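Local coordinates for protein processed glycerol phosphate lipoteichoic acid synthase 2 (Bacillus subtilis, PDB 2W8D) that belongs to the sulfatase family of the alkaline phosphatase clan and holds a bound magnesium ion, at residues D218-N223 with Y260-N265; G361-T366 with L372-V377. All coordinates share one frame; numbering follows the deposited sequence.

The two contacts follow one another along the chain and neither nest nor cross. Interaction 1 comes first. It brings the start of helix 219-244 against the loop that follows strand 251-257, and so closes a loop of 36 residues made largely of that helix and strand. Both of its segments belong to the sulfatase-family region, which also holds the magnesium site. Interaction 2 comes later and closes a much shorter loop. It joins strand 362-365 to the end strand 371-372 of a five-stranded antiparallel sheet, and to the turn leading into helix 380-397. The centres of interactions 1 and 2 lie about 29 Å apart, and the two do not touch.

Interaction 1. Residues D218-N223 with Y260-N265; sequences DSVVDN and YGISEN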
# COMPACT_ATOMS: atom_id res chain seq x y z
N ASP A 218 -11.66 22.85 12.20
CA ASP A 218 -12.17 21.50 12.17
C ASP A 218 -11.15 20.61 12.86
O ASP A 218 -10.01 20.49 12.41
CB ASP A 218 -12.42 21.08 10.73
CG ASP A 218 -12.83 19.62 10.57
OD1 ASP A 218 -12.38 18.75 11.35
OD2 ASP A 218 -13.59 19.36 9.61
N SER A 219 -11.57 20.00 13.96
CA SER A 219 -10.68 19.36 14.88
C SER A 219 -10.20 18.02 14.36
O SER A 219 -9.13 17.57 14.73
CB SER A 219 -11.34 19.22 16.25
OG SER A 219 -12.32 18.20 16.25
N VAL A 220 -10.98 17.38 13.50
CA VAL A 220 -10.48 16.18 12.83
C VAL A 220 -9.22 16.50 11.98
O VAL A 220 -8.19 15.82 12.09
CB VAL A 220 -11.59 15.49 11.99
CG1 VAL A 220 -11.02 14.42 11.06
CG2 VAL A 220 -12.62 14.85 12.93
N VAL A 221 -9.33 17.54 11.16
CA VAL A 221 -8.25 18.01 10.30
C VAL A 221 -7.12 18.64 11.12
O VAL A 221 -5.97 18.41 10.82
CB VAL A 221 -8.76 19.07 9.29
CG1 VAL A 221 -7.58 19.83 8.62
CG2 VAL A 221 -9.72 18.42 8.26
N ASP A 222 -7.46 19.45 12.12
CA ASP A 222 -6.47 20.01 13.05
C ASP A 222 -5.58 18.96 13.69
O ASP A 222 -4.38 19.18 13.81
CB ASP A 222 -7.12 20.85 14.16
CG ASP A 222 -7.72 22.16 13.64
OD1 ASP A 222 -7.53 22.50 12.45
OD2 ASP A 222 -8.40 22.86 14.43
N ASN A 223 -6.16 17.81 14.08
CA ASN A 223 -5.44 16.78 14.85
C ASN A 223 -4.72 15.79 13.94
O ASN A 223 -3.82 15.05 14.38
CB ASN A 223 -6.39 16.03 15.77
CG ASN A 223 -6.88 16.90 16.92
OD1 ASN A 223 -6.32 17.95 17.22
ND2 ASN A 223 -7.95 16.47 17.55
N TYR A 260 -7.03 7.32 2.02
CA TYR A 260 -7.13 8.68 2.57
C TYR A 260 -7.49 8.64 4.03
O TYR A 260 -8.17 7.74 4.46
CB TYR A 260 -8.17 9.55 1.82
CG TYR A 260 -9.57 9.01 1.94
CD1 TYR A 260 -10.39 9.43 2.96
CD2 TYR A 260 -10.05 8.01 1.07
CE1 TYR A 260 -11.71 8.95 3.09
CE2 TYR A 260 -11.37 7.48 1.20
CZ TYR A 260 -12.18 7.99 2.23
OH TYR A 260 -13.43 7.55 2.44
N GLY A 261 -7.07 9.65 4.78
CA GLY A 261 -7.54 9.81 6.14
C GLY A 261 -8.65 10.86 6.24
O GLY A 261 -9.52 10.77 7.12
N ILE A 262 -8.62 11.85 5.35
CA ILE A 262 -9.56 12.96 5.40
C ILE A 262 -10.59 12.87 4.25
O ILE A 262 -10.26 13.16 3.09
CB ILE A 262 -8.83 14.32 5.30
CG1 ILE A 262 -7.62 14.39 6.26
CG2 ILE A 262 -9.82 15.47 5.55
CD1 ILE A 262 -8.02 14.25 7.74
N SER A 263 -11.83 12.52 4.58
CA SER A 263 -12.90 12.46 3.57
C SER A 263 -13.45 13.83 3.15
O SER A 263 -13.01 14.89 3.63
CB SER A 263 -14.02 11.56 4.06
OG SER A 263 -14.77 12.20 5.07
N GLU A 264 -14.43 13.80 2.24
CA GLU A 264 -15.16 15.00 1.76
C GLU A 264 -16.06 15.68 2.79
O GLU A 264 -16.46 16.81 2.58
CB GLU A 264 -15.89 14.67 0.46
CG GLU A 264 -14.92 14.35 -0.72
CD GLU A 264 -15.56 14.56 -2.10
OE1 GLU A 264 -15.83 13.55 -2.80
OE2 GLU A 264 -15.79 15.75 -2.49
N ASN A 265 -16.33 15.03 3.93
CA ASN A 265 -17.02 15.68 5.06
C ASN A 265 -16.24 16.87 5.66
O ASN A 265 -16.82 17.71 6.38
CB ASN A 265 -17.33 14.67 6.20
CG ASN A 265 -18.22 13.50 5.77
OD1 ASN A 265 -18.06 12.39 6.26
ND2 ASN A 265 -19.17 13.74 4.88
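I262 meets two neighbouring valines in the first turn of helix 219-244. Its CG2 branch lies 4.0 Å from CG2 of V221, and the two side chains cross at about a right angle. The tip of I262, CD1, comes 4.5 Å from CG1 of V220, a looser touch. The two branches of I262 thus divide the work. With chi1 at -48°, CG1 lies beside the backbone N and CG2 is anti to it. CG2 serves V221, while the longer CG1 arm carries CD1 toward V220.

On the helix side, D218 is the N-cap. Its OD1 accepts from N of V221 at 3.3 Å, in a nearly straight bond of 167° that reaches the oxygen from above the carboxylate plane. The main chain adds a bond from N of D222 to O of D218, 2.8 Å long. These bonds close the first turn of the helix, which carries both valines. The other carboxylate oxygen of D218 is hydrogen-bonded to H266.

Further out, M270 of helix 267-273 and F202 pack on I262. A269 and V273 of the same helix touch V221. The loop follows D258 and H259, two ligands of the magnesium ion, and the I262 side chain is about 12 Å from the metal. With only methyl contacts and no hydrogen bond between the segments, the contact depends on shape and burial rather than on directional bonds.

Interaction 2. Residues G361-T366 with L372-V377; sequences GKYYDT and LDESEV
Y363 and L372 are joined by one direct backbone hydrogen bond. N of L372 donates to O of Y363 at 2.8 Å, with an N-H...O angle of 168°.

Two waters add polar links. One accepts from N of Y363 and donates to O of L372, at 2.6 Å from that oxygen. It bridges the other N and O of the same residue pair, which stand too far apart to bond directly. The other water donates to O of G361 and to OE1 of E374, at 2.7 Å from the carboxylate oxygen. It ties the residue just before strand 362-365 to the 3-10 segment 374-376.

These links lie at the margin of an antiparallel sheet with simple up-and-down strand order. Strand 362-365 runs between strand 356-359 and the short end strand 371-372. The chain then turns through 374-376 toward helix 380-397.

Apolar contacts gather on the Y363 ring. CG1 of V377 sits over the centre of one face, 3.6 Å from the centroid and 12° off the ring normal, a CH-pi contact. With CG1 anti to the backbone N (chi1 155°), both V377 methyls face the tyrosine. The second, CG2, reaches the root of the ring, 3.7 Å from CG of Y363. Y356 meets the same ring edge-to-face. Away from the ring, CD2 of L372 packs on the backbone between Y364 and D365, 3.8 Å from N of D365.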
# COMPACT_ATOMS: atom_id res chain seq x y z
N GLY A 361 -18.35 10.18 -14.08
CA GLY A 361 -18.64 10.47 -15.49
C GLY A 361 -18.20 11.82 -16.06
O GLY A 361 -18.40 12.07 -17.23
N LYS A 362 -17.63 12.70 -15.25
CA LYS A 362 -17.05 13.92 -15.79
C LYS A 362 -15.53 13.79 -16.02
O LYS A 362 -14.82 13.14 -15.24
CB LYS A 362 -17.35 15.10 -14.87
CG LYS A 362 -18.80 15.53 -14.88
CD LYS A 362 -19.02 16.58 -13.79
CE LYS A 362 -20.24 17.46 -14.04
NZ LYS A 362 -21.52 16.70 -13.94
N TYR A 363 -15.04 14.42 -17.08
CA TYR A 363 -13.62 14.42 -17.38
C TYR A 363 -12.98 15.78 -17.17
O TYR A 363 -13.50 16.82 -17.61
CB TYR A 363 -13.35 14.03 -18.81
CG TYR A 363 -13.50 12.59 -19.15
CD1 TYR A 363 -12.41 11.71 -19.07
CD2 TYR A 363 -14.71 12.08 -19.62
CE1 TYR A 363 -12.54 10.37 -19.42
CE2 TYR A 363 -14.84 10.76 -19.96
CZ TYR A 363 -13.76 9.91 -19.87
OH TYR A 363 -13.90 8.58 -20.22
N TYR A 364 -11.80 15.75 -16.56
CA TYR A 364 -11.04 16.95 -16.36
C TYR A 364 -9.66 16.73 -16.91
O TYR A 364 -9.18 15.58 -16.96
CB TYR A 364 -10.93 17.25 -14.87
CG TYR A 364 -12.25 17.33 -14.16
CD1 TYR A 364 -12.88 18.54 -13.94
CD2 TYR A 364 -12.85 16.17 -13.69
CE1 TYR A 364 -14.11 18.59 -13.27
CE2 TYR A 364 -14.07 16.21 -13.01
CZ TYR A 364 -14.68 17.41 -12.80
OH TYR A 364 -15.88 17.41 -12.14
N ASP A 365 -9.03 17.82 -17.34
CA ASP A 365 -7.63 17.76 -17.68
C ASP A 365 -6.82 17.55 -16.39
O ASP A 365 -6.91 18.35 -15.47
CB ASP A 365 -7.17 19.03 -18.40
CG ASP A 365 -5.69 19.00 -18.72
OD1 ASP A 365 -5.28 18.16 -19.56
OD2 ASP A 365 -4.93 19.78 -18.11
N THR A 366 -6.07 16.47 -16.33
CA THR A 366 -5.32 16.14 -15.12
C THR A 366 -4.38 17.27 -14.70
O THR A 366 -4.33 17.61 -13.52
CB THR A 366 -4.52 14.85 -15.28
OG1 THR A 366 -5.44 13.75 -15.31
CG2 THR A 366 -3.60 14.63 -14.05
N LEU A 372 -13.57 19.07 -19.23
CA LEU A 372 -13.58 18.71 -20.63
C LEU A 372 -14.96 18.24 -21.04
O LEU A 372 -15.58 17.46 -20.32
CB LEU A 372 -12.61 17.55 -20.83
CG LEU A 372 -11.17 17.76 -21.26
CD1 LEU A 372 -10.62 19.14 -20.89
CD2 LEU A 372 -10.31 16.66 -20.72
N ASP A 373 -15.47 18.67 -22.19
CA ASP A 373 -16.68 18.01 -22.65
C ASP A 373 -16.40 16.65 -23.30
O ASP A 373 -15.39 16.43 -23.98
CB ASP A 373 -17.65 18.91 -23.45
CG ASP A 373 -16.95 19.80 -24.45
OD1 ASP A 373 -16.15 19.28 -25.27
OD2 ASP A 373 -17.24 21.02 -24.47
N GLU A 374 -17.31 15.72 -23.00
CA GLU A 374 -17.33 14.35 -23.50
C GLU A 374 -16.92 14.20 -24.96
O GLU A 374 -16.25 13.23 -25.31
CB GLU A 374 -18.73 13.76 -23.30
CG GLU A 374 -18.92 12.97 -22.01
CD GLU A 374 -19.22 11.49 -22.25
OE1 GLU A 374 -18.98 10.65 -21.34
OE2 GLU A 374 -19.67 11.15 -23.36
N SER A 375 -17.32 15.16 -25.80
CA SER A 375 -17.06 15.12 -27.23
C SER A 375 -15.58 15.01 -27.61
O SER A 375 -15.24 14.41 -28.63
CB SER A 375 -17.64 16.36 -27.93
OG SER A 375 -18.94 16.65 -27.44
N GLU A 376 -14.72 15.63 -26.80
CA GLU A 376 -13.31 15.76 -27.16
C GLU A 376 -12.40 14.78 -26.42
O GLU A 376 -11.18 14.84 -26.54
CB GLU A 376 -12.85 17.20 -26.94
CG GLU A 376 -12.76 17.66 -25.46
CD GLU A 376 -13.03 19.15 -25.32
OE1 GLU A 376 -12.74 19.74 -24.24
OE2 GLU A 376 -13.54 19.74 -26.31
N VAL A 377 -13.02 13.88 -25.67
CA VAL A 377 -12.29 12.90 -24.90
C VAL A 377 -12.09 11.59 -25.69
O VAL A 377 -13.03 11.04 -26.26
CB VAL A 377 -12.98 12.66 -23.55
CG1 VAL A 377 -12.65 11.31 -23.00
CG2 VAL A 377 -12.60 13.76 -22.58
O HOH W 1 -19.39 9.93 -18.73
O HOH W 2 -16.76 15.48 -19.18